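Local coordinates for PcaV transcriptional regulator (Streptomyces coelicolor, PDB 4G9Y), which regulates transcription as a ligand-responsive winged helix-turn-helix factor of the MarR family and binds 3,4-dihydroxybenzoate, at the interface of chains A and B. Numbering follows the deposited sequence. Chains: chain A/B, PcaV transcriptional regulator.

The three contacts are neighbouring patches of one two-fold symmetric interface, so each has a twin with the chains exchanged. The C-alpha centres of contact 1 lie about 8 Å from those of contact 2 and about 8 Å from those of contact 3. The C-alpha centres of contacts 2 and 3 are about 7 Å apart. B:Phe120 belongs to contacts 1 and 2, and A:Ala17 to contacts 2 and 3. Helix 13-31 takes part in all three, joined by helices 100-121 and 126-144 in contacts 1 and 2. MarR proteins typically dimerise through such terminal helices. Contact 3 also brings together ligand-binding residues from both chains.

Contact 1: the interface of chains A and B. Residues chain A 11-14, 16; chain B 117, 120-121, 133.
A:Leu16 and A:Thr11 approach the ring of B:Phe133 from opposite sides of its plane, at CD1 and CZ respectively. The CD2 methyl of A:Leu16 lies 3.4 Å from CD1 of B:Phe133. Its CG is anti to the backbone N (chi1 -165°), and chi2 of 63° turns the CD2 branch to the ring. A:Thr11 meets the far end of the ring, with its CB 3.5 Å from CZ of B:Phe133. Its CG2 methyl adds looser contacts to CZ and CE2, and the two side chains cross at about a right angle. A:Thr11 is poorly ordered, so this end is less certain.

The pyrrolidine ring of A:Pro13 makes a second apolar group. Its CB is 3.8 Å from CD2 of B:Phe120 and also reaches CZ of B:Phe133, at 4.0 Å. The CG carbon lies 4.1 Å from the CD1 methyl of B:Leu121. The proline ring is thus packed among B:Phe120, B:Leu121, B:Phe133 and B:Asn117.

The third kind of contact sets a polar group on carbon. The amide oxygen OD1 of B:Asn117 is 3.4 Å from CG of A:Pro13, a packing contact.

A:Pro13 begins helix 13-31 of chain A, which meets the end of helix 100-121 and the face of helix 126-144 of chain B.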
# COMPACT_ATOMS: atom_id res chain seq x y z
N THR A 11 -17.03 7.56 -7.36
CA THR A 11 -16.36 6.28 -7.55
C THR A 11 -15.15 6.10 -6.63
O THR A 11 -15.19 5.30 -5.71
CB THR A 11 -15.93 6.05 -9.02
OG1 THR A 11 -15.39 7.27 -9.55
CG2 THR A 11 -17.12 5.62 -9.87
N HIS A 12 -14.08 6.85 -6.92
CA HIS A 12 -12.83 6.87 -6.13
C HIS A 12 -11.99 5.60 -6.25
O HIS A 12 -11.88 4.82 -5.30
CB HIS A 12 -13.11 7.18 -4.65
CG HIS A 12 -13.92 8.42 -4.45
ND1 HIS A 12 -13.44 9.68 -4.73
CD2 HIS A 12 -15.19 8.60 -4.00
CE1 HIS A 12 -14.37 10.58 -4.47
NE2 HIS A 12 -15.45 9.94 -4.02
N PRO A 13 -11.35 5.41 -7.41
CA PRO A 13 -10.62 4.16 -7.57
C PRO A 13 -9.33 4.11 -6.75
O PRO A 13 -8.84 3.04 -6.51
CB PRO A 13 -10.30 4.13 -9.07
CG PRO A 13 -10.29 5.58 -9.47
CD PRO A 13 -11.31 6.25 -8.62
N GLY A 14 -8.78 5.25 -6.32
CA GLY A 14 -7.57 5.22 -5.51
C GLY A 14 -7.89 4.64 -4.14
O GLY A 14 -7.16 3.78 -3.64
N LEU A 16 -10.41 2.62 -3.49
CA LEU A 16 -10.72 1.22 -3.69
C LEU A 16 -9.46 0.39 -3.80
O LEU A 16 -9.38 -0.71 -3.25
CB LEU A 16 -11.58 1.03 -4.94
CG LEU A 16 -12.25 -0.34 -5.03
CD1 LEU A 16 -13.24 -0.56 -3.88
CD2 LEU A 16 -12.92 -0.55 -6.38
N ASN B 117 -8.03 10.30 -12.31
CA ASN B 117 -8.84 9.11 -12.09
C ASN B 117 -9.58 8.62 -13.33
O ASN B 117 -9.79 7.42 -13.50
CB ASN B 117 -9.82 9.32 -10.93
CG ASN B 117 -9.12 9.22 -9.60
OD1 ASN B 117 -8.30 8.33 -9.37
ND2 ASN B 117 -9.41 10.17 -8.72
N PHE B 120 -6.80 6.85 -15.18
CA PHE B 120 -6.56 5.58 -14.50
C PHE B 120 -7.51 4.44 -14.94
O PHE B 120 -7.08 3.29 -15.13
CB PHE B 120 -6.68 5.80 -12.98
CG PHE B 120 -6.30 4.61 -12.13
CD1 PHE B 120 -5.00 4.15 -12.11
CD2 PHE B 120 -7.25 4.00 -11.33
CE1 PHE B 120 -4.64 3.07 -11.29
CE2 PHE B 120 -6.91 2.91 -10.51
CZ PHE B 120 -5.60 2.45 -10.49
N LEU B 121 -8.79 4.77 -15.08
CA LEU B 121 -9.81 3.80 -15.46
C LEU B 121 -10.01 3.69 -16.98
O LEU B 121 -10.73 2.82 -17.46
CB LEU B 121 -11.15 4.17 -14.81
CG LEU B 121 -11.15 4.07 -13.28
CD1 LEU B 121 -12.50 4.42 -12.70
CD2 LEU B 121 -10.74 2.68 -12.87
N PHE B 133 -15.31 -2.15 -10.36
CA PHE B 133 -15.72 -1.74 -9.01
C PHE B 133 -16.46 -2.84 -8.25
O PHE B 133 -16.20 -3.08 -7.07
CB PHE B 133 -16.56 -0.47 -9.04
CG PHE B 133 -15.74 0.76 -9.15
CD1 PHE B 133 -15.22 1.37 -8.02
CD2 PHE B 133 -15.45 1.30 -10.39
CE1 PHE B 133 -14.42 2.50 -8.12
CE2 PHE B 133 -14.65 2.42 -10.50
CZ PHE B 133 -14.13 3.02 -9.37

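Contact 2: the interface of chains A and B. Residues chain A 17, 136, 139-140; chain B 20, 23, 120, 132.
Helices 13-31 and 126-144 of chain A meet helices 13-31, 100-121 and 126-144 of chain B. A:Val139 reaches into chain B with both methyls. Its CG1 lies over one face of the B:Phe120 ring, 3.7 Å from the centroid and offset toward the rim, in a CH-pi contact. The same methyl is 3.7 Å from CD1 of B:Leu20. CG1 is anti to the backbone N (chi1 169°), while CG2 points beside that N and meets CE1 of B:Phe132 at 4.0 Å.

B:Leu20 reaches between two chain A helices. Its CG lies 3.9 Å from CB of A:Ala17. On the other helix, its CB is 4.0 Å from the CG2 methyl of A:Ile136, and these two side chains cross at about a right angle. The small side chain of B:Ala23 packs close to the backbone at CA of A:Ala140.

One water links the chains beside this apolar cluster. It lies 2.8 Å from the carbonyl O of A:Val139 and 2.7 Å from the carbonyl O of B:Phe120.

The patch sits within the dimerisation region, where the first and last helices of the two chains interleave, away from the winged DNA-binding lobes.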
# COMPACT_ATOMS: atom_id res chain seq x y z
N ALA A 17 -8.44 0.89 -4.49
CA ALA A 17 -7.20 0.11 -4.63
C ALA A 17 -6.51 -0.09 -3.29
O ALA A 17 -6.01 -1.17 -3.01
CB ALA A 17 -6.24 0.76 -5.63
N ILE A 136 -7.69 -5.74 -13.69
CA ILE A 136 -6.71 -5.09 -12.85
C ILE A 136 -5.36 -5.01 -13.58
O ILE A 136 -4.68 -3.97 -13.54
CB ILE A 136 -6.58 -5.82 -11.49
CG1 ILE A 136 -7.89 -5.66 -10.71
CG2 ILE A 136 -5.43 -5.25 -10.68
CD1 ILE A 136 -7.92 -6.47 -9.39
N VAL A 139 -5.43 -2.17 -16.11
CA VAL A 139 -5.37 -0.86 -15.46
C VAL A 139 -3.95 -0.59 -14.96
O VAL A 139 -3.40 0.50 -15.18
CB VAL A 139 -6.40 -0.76 -14.30
CG1 VAL A 139 -6.16 0.50 -13.46
CG2 VAL A 139 -7.81 -0.74 -14.87
N ALA A 140 -3.35 -1.56 -14.28
CA ALA A 140 -2.01 -1.33 -13.75
C ALA A 140 -0.99 -1.17 -14.89
O ALA A 140 -0.08 -0.33 -14.80
CB ALA A 140 -1.58 -2.46 -12.80
N LEU B 20 -1.69 -2.52 -8.35
CA LEU B 20 -2.79 -1.61 -8.66
C LEU B 20 -2.69 -0.37 -7.80
O LEU B 20 -2.88 0.75 -8.27
CB LEU B 20 -4.13 -2.29 -8.40
CG LEU B 20 -5.36 -1.42 -8.70
CD1 LEU B 20 -5.43 -1.09 -10.19
CD2 LEU B 20 -6.63 -2.12 -8.25
N ALA B 23 0.33 1.65 -8.97
CA ALA B 23 0.03 2.32 -10.23
C ALA B 23 -0.77 3.59 -9.99
O ALA B 23 -0.54 4.61 -10.64
CB ALA B 23 -0.73 1.37 -11.16
N PHE B 120 -6.80 6.85 -15.18
CA PHE B 120 -6.56 5.58 -14.50
C PHE B 120 -7.51 4.44 -14.94
O PHE B 120 -7.08 3.29 -15.13
CB PHE B 120 -6.68 5.80 -12.98
CG PHE B 120 -6.30 4.61 -12.13
CD1 PHE B 120 -5.00 4.15 -12.11
CD2 PHE B 120 -7.25 4.00 -11.33
CE1 PHE B 120 -4.64 3.07 -11.29
CE2 PHE B 120 -6.91 2.91 -10.51
CZ PHE B 120 -5.60 2.45 -10.49
N PHE B 132 -15.29 -3.72 -12.72
CA PHE B 132 -14.05 -3.50 -11.95
C PHE B 132 -14.42 -3.11 -10.52
O PHE B 132 -13.92 -3.69 -9.56
CB PHE B 132 -13.25 -2.40 -12.67
CG PHE B 132 -12.01 -1.92 -11.94
CD1 PHE B 132 -10.77 -2.49 -12.19
CD2 PHE B 132 -12.07 -0.81 -11.11
CE1 PHE B 132 -9.62 -1.99 -11.58
CE2 PHE B 132 -10.94 -0.32 -10.47
CZ PHE B 132 -9.69 -0.91 -10.72
O HOH W 1 -4.57 2.89 -16.08

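Contact 3: the interface of chains A and B. Residues chain A 17-18; chain B 21, 24.
A:Arg18 and B:Gln21 pack along their aliphatic parts, helix 13-31 of one chain against helix 13-31 of the other. Both are poorly ordered, so the ends of their side chains should be read with caution. From CB of A:Arg18, the chain turns so that CG lies beside its own backbone N (chi1 -65°). That CG is the main touching atom. It lies 3.7 Å from CG of B:Gln21 and 4.0 Å from the amide nitrogen NE2 of B:Gln21. CD continues past the glutamine without a close contact to it. The chain then bends at chi3 (-70°), and NE and CZ turn the guanidinium group aside. Its plane stands 77° from the glutamine amide plane, so the two flat groups do not stack. At the tip, NH1 points toward the imidazole of B:His24.

B:Gln21 has its own bend, at chi2, which brings its amide round beside the arginine. Its CA also packs against CB of A:Ala17, at 4.0 Å.

A:Arg18 and B:His24 are both 3,4-dihydroxybenzoate-binding residues. They come from different chains, so the ligand site may lie close to the dimer interface. The ligand is not bound here. The charge of the histidine is not seen. NH1 of A:Arg18 lies 4.4 Å from ND1 of B:His24, too far for a direct hydrogen bond.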
# COMPACT_ATOMS: atom_id res chain seq x y z
N ALA A 17 -8.44 0.89 -4.49
CA ALA A 17 -7.20 0.11 -4.63
C ALA A 17 -6.51 -0.09 -3.29
O ALA A 17 -6.01 -1.17 -3.01
CB ALA A 17 -6.24 0.76 -5.63
N ARG A 18 -6.47 0.95 -2.47
CA ARG A 18 -5.88 0.84 -1.15
C ARG A 18 -6.66 -0.17 -0.28
O ARG A 18 -6.06 -0.96 0.42
CB ARG A 18 -5.78 2.22 -0.47
CG ARG A 18 -4.80 3.17 -1.19
CD ARG A 18 -4.50 4.47 -0.41
NE ARG A 18 -5.65 5.37 -0.34
CZ ARG A 18 -5.95 6.30 -1.26
NH1 ARG A 18 -5.19 6.46 -2.34
NH2 ARG A 18 -7.03 7.06 -1.09
N GLN B 21 -2.40 -0.57 -6.53
CA GLN B 21 -2.27 0.58 -5.64
C GLN B 21 -1.05 1.43 -6.01
O GLN B 21 -1.12 2.65 -6.03
CB GLN B 21 -2.18 0.10 -4.19
CG GLN B 21 -2.30 1.23 -3.18
CD GLN B 21 -0.97 1.90 -2.88
OE1 GLN B 21 0.09 1.28 -3.04
NE2 GLN B 21 -1.02 3.16 -2.46
N HIS B 24 -1.70 3.56 -9.04
CA HIS B 24 -2.47 4.78 -8.74
C HIS B 24 -1.57 5.85 -8.10
O HIS B 24 -1.67 7.04 -8.41
CB HIS B 24 -3.65 4.46 -7.83
CG HIS B 24 -4.59 5.61 -7.67
ND1 HIS B 24 -4.43 6.57 -6.70
CD2 HIS B 24 -5.67 5.98 -8.40
CE1 HIS B 24 -5.39 7.48 -6.83
NE2 HIS B 24 -6.16 7.14 -7.85